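Local coordinates for protein putative alpha-L-fucosidase (Bacteroides thetaiotaomicron, PDB 3EYP) that probably hydrolyses alpha-L-fucosidic linkages in glycans, as a putative lipoprotein of glycoside hydrolase family 29, at residues A4-V9 with D441-P446; M60-A65 with T307-A312; I281-V286 with I424-P429. All coordinates share one frame; numbering follows the deposited sequence.

In the fold
Contacts 1 and 3 both join the fucosidase part of the chain to the F5/8 type C part, but at different depths. Contact 1 is a surface contact of two loops. Contact 3 is buried and sets a helix end against a strand, with sulfur, aliphatic carbon and a guanidinium face meeting. Neither contact 1 nor contact 3 has a direct hydrogen bond across its segments. Contact 2 stays within the barrel part, is partly buried, and joins two helices through hydroxyls and a water. Strands 423-432 and 434-442 follow each other in the chain and serve contacts 3 and 1. Contacts 1 and 2 lie on opposite sides of the chain's centre, their own centres about 39 Å apart.

Contact 1: residues A4-V9 with D441-P446; sequences APCGLV and DGKACP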
loop_
_atom_site.group_PDB
_atom_site.type_symbol
_atom_site.label_atom_id
_atom_site.label_comp_id
_atom_site.label_asym_id
_atom_site.label_seq_id
_atom_site.Cartn_x
_atom_site.Cartn_y
_atom_site.Cartn_z
ATOM N N ALA A 4 11.092 -9.452 -23.860
ATOM C CA ALA A 4 11.719 -10.183 -22.731
ATOM C C ALA A 4 11.589 -9.300 -21.491
ATOM O O ALA A 4 11.689 -8.066 -21.600
ATOM C CB ALA A 4 13.164 -10.439 -22.995
ATOM N N PRO A 5 11.389 -9.904 -20.309
ATOM C CA PRO A 5 11.398 -9.029 -19.131
ATOM C C PRO A 5 12.796 -8.514 -18.890
ATOM O O PRO A 5 13.735 -9.048 -19.397
ATOM C CB PRO A 5 10.966 -9.952 -17.988
ATOM C CG PRO A 5 10.431 -11.181 -18.620
ATOM C CD PRO A 5 11.223 -11.308 -19.929
ATOM N N CYS A 6 12.905 -7.482 -18.100
ATOM C CA CYS A 6 14.184 -6.890 -17.796
ATOM C C CYS A 6 14.410 -6.937 -16.296
ATOM O O CYS A 6 13.610 -6.411 -15.551
ATOM C CB CYS A 6 14.114 -5.427 -18.242
ATOM S SG CYS A 6 15.551 -4.455 -17.798
ATOM N N GLY A 7 15.488 -7.576 -15.874
ATOM C CA GLY A 7 15.883 -7.615 -14.459
ATOM C C GLY A 7 14.968 -8.433 -13.609
ATOM O O GLY A 7 14.401 -9.415 -14.072
ATOM N N LEU A 8 14.811 -8.023 -12.350
ATOM C CA LEU A 8 13.888 -8.701 -11.400
ATOM C C LEU A 8 12.435 -8.303 -11.662
ATOM O O LEU A 8 12.128 -7.168 -12.022
ATOM C CB LEU A 8 14.300 -8.361 -9.933
ATOM C CG LEU A 8 15.753 -8.784 -9.572
ATOM C CD1 LEU A 8 15.939 -8.568 -8.085
ATOM C CD2 LEU A 8 16.096 -10.235 -10.013
ATOM N N VAL A 9 11.541 -9.247 -11.501
ATOM C CA VAL A 9 10.126 -9.061 -11.811
ATOM C C VAL A 9 9.197 -9.501 -10.647
ATOM O O VAL A 9 9.567 -10.315 -9.784
ATOM C CB VAL A 9 9.747 -9.848 -13.129
ATOM C CG1 VAL A 9 10.684 -9.432 -14.307
ATOM C CG2 VAL A 9 9.822 -11.329 -12.882
ATOM N N ASP A 441 16.117 7.467 -20.919
ATOM C CA ASP A 441 17.093 6.423 -20.556
ATOM C C ASP A 441 16.383 5.271 -19.892
ATOM O O ASP A 441 15.251 5.413 -19.370
ATOM C CB ASP A 441 18.155 6.977 -19.608
ATOM C CG ASP A 441 19.456 6.201 -19.654
ATOM O OD1 ASP A 441 19.649 5.286 -20.482
ATOM O OD2 ASP A 441 20.316 6.492 -18.818
ATOM N N GLY A 442 17.068 4.131 -19.939
ATOM C CA GLY A 442 16.557 2.876 -19.390
ATOM C C GLY A 442 17.500 1.725 -19.485
ATOM O O GLY A 442 18.541 1.838 -20.080
ATOM N N LYS A 443 17.110 0.637 -18.852
ATOM C CA LYS A 443 17.813 -0.631 -18.907
ATOM C C LYS A 443 17.297 -1.484 -20.075
ATOM O O LYS A 443 17.949 -2.449 -20.500
ATOM C CB LYS A 443 17.592 -1.425 -17.638
ATOM C CG LYS A 443 18.165 -0.771 -16.426
ATOM C CD LYS A 443 17.698 -1.496 -15.179
ATOM C CE LYS A 443 18.348 -2.863 -15.051
ATOM N NZ LYS A 443 17.633 -3.743 -14.112
ATOM N N ALA A 444 16.119 -1.109 -20.564
ATOM C CA ALA A 444 15.532 -1.772 -21.732
ATOM C C ALA A 444 14.520 -0.896 -22.466
ATOM O O ALA A 444 14.134 0.165 -22.017
ATOM C CB ALA A 444 14.910 -3.131 -21.370
ATOM N N CYS A 445 14.118 -1.364 -23.630
ATOM C CA CYS A 445 13.176 -0.598 -24.449
ATOM C C CYS A 445 11.934 -0.369 -23.592
ATOM O O CYS A 445 11.587 -1.220 -22.816
ATOM C CB CYS A 445 12.803 -1.291 -25.744
ATOM S SG CYS A 445 12.052 -2.862 -25.574
ATOM N N PRO A 446 11.274 0.764 -23.743
ATOM C CA PRO A 446 10.073 1.082 -22.930
ATOM C C PRO A 446 8.897 0.156 -23.147
ATOM O O PRO A 446 8.682 -0.381 -24.230
ATOM C CB PRO A 446 9.686 2.479 -23.386
ATOM C CG PRO A 446 10.455 2.749 -24.630
ATOM C CD PRO A 446 11.627 1.840 -24.678
#
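Cys6 lies in the N-terminal loop ahead of helix 12-20. It meets Lys443 and Ala444 in the turn that follows strand 434-442. The thiol does most of the touching. Cys6 SG lies 3.7 Å from CB of Lys443 and 3.9 Å from CB of Ala444. The methylene follows, with Cys6 CB 4.0 Å from Ala444 CB. The sulfur is swung anti to the Cys6 backbone N (chi1 174°), which carries it across to the turn, against both beta carbons. No hydrogen bond joins the two segments directly, and this is a van der Waals contact.

The turn belongs to the F5/8 type C domain, whose two five-stranded antiparallel sheets are consistent with the beta-sandwich of that family. The loop runs on into helix 12-20 of the fucosidase part, so the contact lays the start of the chain against the C-terminal domain at the protein surface. Lys443 adds a looser touch. Its chain bends at chi3 (71°), and Lys443 NZ comes within 4.3 Å of CA of Gly7. Gly7 has a positive phi of 70°, which favours glycine.

Arg392 supplies polar links to both segments. Its NE hydrogen-bonds to O of Cys445 and its NH2 to O of Ala4, while its backbone is hydrogen-bonded to that of Lys443. Its side chain also touches Cys6 and Ala444. The backbone of Cys6 is hydrogen-bonded to that of Leu389.

Contact 2: residues M60-A65 with T307-A312; sequences MQTLKA and TDSLHA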
loop_
_atom_site.group_PDB
_atom_site.type_symbol
_atom_site.label_atom_id
_atom_site.label_comp_id
_atom_site.label_asym_id
_atom_site.label_seq_id
_atom_site.Cartn_x
_atom_site.Cartn_y
_atom_site.Cartn_z
ATOM N N MET A 60 -16.910 -1.831 6.881
ATOM C CA MET A 60 -16.831 -2.202 5.455
ATOM C C MET A 60 -17.518 -1.141 4.604
ATOM O O MET A 60 -17.134 -0.877 3.489
ATOM C CB MET A 60 -17.438 -3.558 5.120
ATOM C CG MET A 60 -16.728 -4.840 5.632
ATOM S SD MET A 60 -14.930 -4.894 5.648
ATOM C CE MET A 60 -14.598 -5.095 7.374
ATOM N N GLN A 61 -18.528 -0.517 5.143
ATOM C CA GLN A 61 -19.250 0.554 4.373
ATOM C C GLN A 61 -18.348 1.762 4.175
ATOM O O GLN A 61 -18.302 2.404 3.114
ATOM C CB GLN A 61 -20.546 0.938 5.083
ATOM C CG GLN A 61 -21.590 -0.149 5.041
ATOM C CD GLN A 61 -22.546 -0.141 6.232
ATOM O OE1 GLN A 61 -22.775 0.891 6.857
ATOM N NE2 GLN A 61 -23.130 -1.320 6.535
ATOM N N THR A 62 -17.547 2.016 5.194
ATOM C CA THR A 62 -16.503 3.054 5.091
ATOM C C THR A 62 -15.563 2.778 3.887
ATOM O O THR A 62 -15.268 3.653 3.075
ATOM C CB THR A 62 -15.737 3.230 6.421
ATOM O OG1 THR A 62 -16.629 3.824 7.391
ATOM C CG2 THR A 62 -14.492 4.167 6.275
ATOM N N LEU A 63 -15.113 1.550 3.815
ATOM C CA LEU A 63 -14.187 1.125 2.782
ATOM C C LEU A 63 -14.828 1.130 1.431
ATOM O O LEU A 63 -14.176 1.458 0.447
ATOM C CB LEU A 63 -13.613 -0.256 3.045
ATOM C CG LEU A 63 -12.845 -0.391 4.360
ATOM C CD1 LEU A 63 -12.092 -1.697 4.396
ATOM C CD2 LEU A 63 -11.906 0.852 4.694
ATOM N N LYS A 64 -16.089 0.718 1.356
ATOM C CA LYS A 64 -16.778 0.732 0.059
ATOM C C LYS A 64 -16.803 2.159 -0.480
ATOM O O LYS A 64 -16.411 2.420 -1.614
ATOM C CB LYS A 64 -18.203 0.190 0.156
ATOM C CG LYS A 64 -18.216 -1.247 0.367
ATOM C CD LYS A 64 -17.908 -2.010 -0.908
ATOM C CE LYS A 64 -18.062 -3.505 -0.695
ATOM N NZ LYS A 64 -17.755 -4.224 -1.960
ATOM N N ALA A 65 -17.248 3.081 0.359
ATOM C CA ALA A 65 -17.385 4.472 -0.061
ATOM C C ALA A 65 -16.039 5.062 -0.400
ATOM O O ALA A 65 -15.944 6.113 -1.065
ATOM C CB ALA A 65 -18.049 5.344 0.991
ATOM N N THR A 307 -15.772 11.543 10.724
ATOM C CA THR A 307 -14.817 12.394 9.993
ATOM C C THR A 307 -13.873 11.539 9.164
ATOM O O THR A 307 -13.595 11.799 7.993
ATOM C CB THR A 307 -14.068 13.313 10.938
ATOM O OG1 THR A 307 -15.026 14.063 11.660
ATOM C CG2 THR A 307 -13.157 14.271 10.170
ATOM N N ASP A 308 -13.384 10.488 9.776
ATOM C CA ASP A 308 -12.439 9.586 9.142
ATOM C C ASP A 308 -13.060 9.067 7.865
ATOM O O ASP A 308 -12.452 9.006 6.790
ATOM C CB ASP A 308 -12.147 8.370 10.061
ATOM C CG ASP A 308 -11.635 8.765 11.457
ATOM O OD1 ASP A 308 -12.101 9.783 11.976
ATOM O OD2 ASP A 308 -10.788 8.036 12.059
ATOM N N SER A 309 -14.294 8.636 8.030
ATOM C CA SER A 309 -15.070 8.072 6.927
ATOM C C SER A 309 -15.328 9.084 5.790
ATOM O O SER A 309 -15.244 8.750 4.561
ATOM C CB SER A 309 -16.393 7.471 7.411
ATOM O OG SER A 309 -16.214 6.302 8.200
ATOM N N LEU A 310 -15.633 10.299 6.214
ATOM C CA LEU A 310 -15.953 11.408 5.285
ATOM C C LEU A 310 -14.756 11.733 4.390
ATOM O O LEU A 310 -14.856 11.821 3.176
ATOM C CB LEU A 310 -16.298 12.675 6.074
ATOM C CG LEU A 310 -16.631 13.911 5.226
ATOM C CD1 LEU A 310 -17.827 13.608 4.352
ATOM C CD2 LEU A 310 -16.831 15.108 6.142
ATOM N N HIS A 311 -13.626 11.970 5.042
ATOM C CA HIS A 311 -12.411 12.364 4.360
ATOM C C HIS A 311 -11.903 11.342 3.351
ATOM O O HIS A 311 -11.449 11.710 2.303
ATOM C CB HIS A 311 -11.323 12.760 5.372
ATOM C CG HIS A 311 -11.637 14.040 6.094
ATOM N ND1 HIS A 311 -10.727 14.712 6.871
ATOM C CD2 HIS A 311 -12.796 14.742 6.183
ATOM C CE1 HIS A 311 -11.305 15.781 7.397
ATOM N NE2 HIS A 311 -12.568 15.815 7.009
ATOM N N ALA A 312 -11.941 10.067 3.748
ATOM C CA ALA A 312 -11.704 8.925 2.879
ATOM C C ALA A 312 -12.673 8.850 1.699
ATOM O O ALA A 312 -12.288 8.561 0.540
ATOM C CB ALA A 312 -11.756 7.589 3.688
HETATM O O HOH W 1 -16.080 6.114 3.460
#
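Within residues 60-65 and 307-312, Thr62 and Ser309 have the nearest CA atoms, 5.5 Å apart. The segments belong to helices 56-65 and 306-323, which lie side by side. Their carbonyls point in the same general direction, so the two chains run in roughly the same sense. Regular helical bonds hold each turn, such as Lys64 N to Met60 O and His311 N to Thr307 O.

The side-chain contact is a pair of hydroxyls. Thr62 OG1 and Ser309 OG form a short hydrogen bond of 2.6 Å, in which either may be the donor. Both oxygens stand beside their own backbone N and anti to the carbonyl carbon (chi1 -69° in each). This turns each one back along its helix, toward a carbonyl one turn earlier. Thr62 OG1 has a weak hydrogen bond to O of Gln58, and Ser309 OG one to O of His305. Two protons serve these three bonds, so not all can form together. The methyl of Thr62 lies beside the pair, with Thr62 CG2 3.4 Å from Ser309 OG and 4.0 Å from Ser309 CB.

A water makes a second bridge between the same two residues. It donates to Thr62 O at 2.6 Å and to Ser309 O at 3.0 Å. One turn further on, Ala65 and Ala312 turn their beta carbons toward the partner helix.

Around this contact, Leu63 packs on Ala24 and Phe26 of strand 22-26, while Asp308 forms a salt bridge with Arg259. Helices 56-65 and 306-323 follow strands 22-26 and 291-295, the first and last of the parallel sheet and neighbours in it. Their side-by-side packing is consistent with the closure of a TIM barrel, the clan of this family.

Contact 3: residues I281-V286 with I424-P429; sequences IYCTSV and IVRLAP
Cys283 lies over one face of the Arg426 guanidinium. Cys283 CB sits 3.5 Å above the Arg426 guanidinium plane, displaced toward the rim. The sulfur is over the same face, with Cys283 SG 3.7 Å from Arg426 NE. The Arg426 chain bends at chi3 (-77°), which turns the flat group across the thiol. The polar end has its own partner, since NH1 forms a salt bridge with OD1 of Asp280, and Trp279 adds a cation-pi contact. Replacing Arg426 by an alanine would remove the guanidinium, and Asp280 would probably be left without its charged mate and one side of Cys283 uncovered.

The same sulfur touches Ile424, with Cys283 SG 3.9 Å from Ile424 CG2. The other branch of Ile424 points to Tyr282, and Tyr282 CE2 is 3.8 Å from Ile424 CD1. These two side chains cross at about a right angle. The methyl comes to the ring obliquely, while CB of Val286 lies over one ring face.

A water links the backbones, 2.6 Å from Cys283 O and 2.7 Å from Ile424 O. The helix ends here. Thr284 is the first residue to leave helical geometry, and Ser285 OG folds back to donate to Ile281 O at 2.7 Å.

Helix 275-283 precedes strand 291-295 of the barrel, and Ile281, Ser285 and Val286 rest on its Leu292. Strand 423-432 belongs to the C-terminal antiparallel domain, where Ile424 packs on Cys380 and Met382 of strand 380-385. In this buried interface between the two parts, helix 306-323 touches both segments, through Ile319 on Tyr282 and Phe323 on Ile424.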
loop_
_atom_site.group_PDB
_atom_site.type_symbol
_atom_site.label_atom_id
_atom_site.label_comp_id
_atom_site.label_asym_id
_atom_site.label_seq_id
_atom_site.Cartn_x
_atom_site.Cartn_y
_atom_site.Cartn_z
ATOM N N ILE A 281 -0.689 12.463 0.373
ATOM C CA ILE A 281 -0.227 11.123 0.740
ATOM C C ILE A 281 -0.460 10.085 -0.340
ATOM O O ILE A 281 0.445 9.299 -0.694
ATOM C CB ILE A 281 -0.851 10.663 2.096
ATOM C CG1 ILE A 281 -0.223 11.474 3.219
ATOM C CG2 ILE A 281 -0.634 9.186 2.332
ATOM C CD1 ILE A 281 -0.971 11.362 4.612
ATOM N N TYR A 282 -1.658 10.105 -0.893
ATOM C CA TYR A 282 -2.007 9.229 -2.003
ATOM C C TYR A 282 -0.927 9.389 -3.111
ATOM O O TYR A 282 -0.413 8.424 -3.705
ATOM C CB TYR A 282 -3.407 9.577 -2.564
ATOM C CG TYR A 282 -3.847 8.692 -3.730
ATOM C CD1 TYR A 282 -4.477 7.462 -3.517
ATOM C CD2 TYR A 282 -3.603 9.080 -5.050
ATOM C CE1 TYR A 282 -4.833 6.643 -4.590
ATOM C CE2 TYR A 282 -3.956 8.279 -6.126
ATOM C CZ TYR A 282 -4.572 7.073 -5.894
ATOM O OH TYR A 282 -4.976 6.306 -6.944
ATOM N N CYS A 283 -0.577 10.638 -3.379
ATOM C CA CYS A 283 0.347 10.922 -4.508
ATOM C C CYS A 283 1.776 10.503 -4.217
ATOM O O CYS A 283 2.559 10.146 -5.114
ATOM C CB CYS A 283 0.268 12.402 -4.907
ATOM S SG CYS A 283 -1.255 12.827 -5.825
ATOM N N THR A 284 2.092 10.467 -2.951
ATOM C CA THR A 284 3.430 10.049 -2.478
ATOM C C THR A 284 3.489 8.633 -1.999
ATOM O O THR A 284 4.469 8.224 -1.414
ATOM C CB THR A 284 4.020 11.022 -1.397
ATOM O OG1 THR A 284 3.183 10.993 -0.226
ATOM C CG2 THR A 284 4.084 12.416 -1.942
ATOM N N SER A 285 2.469 7.864 -2.375
ATOM C CA SER A 285 2.429 6.417 -2.138
ATOM C C SER A 285 1.974 5.674 -3.370
ATOM O O SER A 285 2.769 5.134 -4.130
ATOM C CB SER A 285 1.482 6.047 -0.938
ATOM O OG SER A 285 0.176 6.612 -1.110
ATOM N N VAL A 286 0.681 5.686 -3.576
ATOM C CA VAL A 286 0.147 5.118 -4.781
ATOM C C VAL A 286 0.830 5.775 -6.030
ATOM O O VAL A 286 1.124 5.112 -7.021
ATOM C CB VAL A 286 -1.445 5.177 -4.852
ATOM C CG1 VAL A 286 -1.935 4.671 -6.220
ATOM C CG2 VAL A 286 -2.130 4.391 -3.678
ATOM N N ILE A 424 2.618 9.537 -10.359
ATOM C CA ILE A 424 1.807 10.759 -10.563
ATOM C C ILE A 424 2.664 11.968 -10.370
ATOM O O ILE A 424 3.526 12.001 -9.485
ATOM C CB ILE A 424 0.628 10.814 -9.536
ATOM C CG1 ILE A 424 -0.362 9.645 -9.788
ATOM C CG2 ILE A 424 -0.051 12.240 -9.521
ATOM C CD1 ILE A 424 -1.371 9.413 -8.644
ATOM N N VAL A 425 2.435 12.973 -11.191
ATOM C CA VAL A 425 3.078 14.262 -10.987
ATOM C C VAL A 425 2.001 15.335 -10.948
ATOM O O VAL A 425 1.041 15.302 -11.724
ATOM C CB VAL A 425 4.136 14.570 -12.092
ATOM C CG1 VAL A 425 4.511 16.079 -12.058
ATOM C CG2 VAL A 425 5.375 13.677 -11.868
ATOM N N ARG A 426 2.117 16.203 -9.964
ATOM C CA ARG A 426 1.271 17.371 -9.875
ATOM C C ARG A 426 2.128 18.599 -10.197
ATOM O O ARG A 426 3.328 18.655 -9.879
ATOM C CB ARG A 426 0.666 17.524 -8.476
ATOM C CG ARG A 426 -0.310 16.442 -8.074
ATOM C CD ARG A 426 -0.753 16.672 -6.694
ATOM N NE ARG A 426 0.314 16.232 -5.818
ATOM C CZ ARG A 426 0.260 16.300 -4.501
ATOM N NH1 ARG A 426 -0.842 16.781 -3.930
ATOM N NH2 ARG A 426 1.287 15.851 -3.778
ATOM N N LEU A 427 1.483 19.569 -10.816
ATOM C CA LEU A 427 2.190 20.667 -11.472
ATOM C C LEU A 427 1.316 21.876 -11.542
ATOM O O LEU A 427 0.094 21.764 -11.616
ATOM C CB LEU A 427 2.580 20.259 -12.904
ATOM C CG LEU A 427 1.489 19.735 -13.870
ATOM C CD1 LEU A 427 1.373 20.628 -15.141
ATOM C CD2 LEU A 427 1.692 18.279 -14.241
ATOM N N ALA A 428 1.967 23.035 -11.481
ATOM C CA ALA A 428 1.281 24.299 -11.738
ATOM C C ALA A 428 0.588 24.187 -13.102
ATOM O O ALA A 428 1.185 23.707 -14.077
ATOM C CB ALA A 428 2.257 25.505 -11.663
ATOM N N PRO A 429 -0.701 24.575 -13.154
ATOM C CA PRO A 429 -1.531 24.417 -14.307
ATOM C C PRO A 429 -0.857 24.993 -15.522
ATOM O O PRO A 429 -0.219 26.045 -15.453
ATOM C CB PRO A 429 -2.779 25.225 -13.959
ATOM C CG PRO A 429 -2.826 25.293 -12.504
ATOM C CD PRO A 429 -1.373 25.351 -12.102
HETATM O O HOH W 2 3.564 11.846 -6.794
#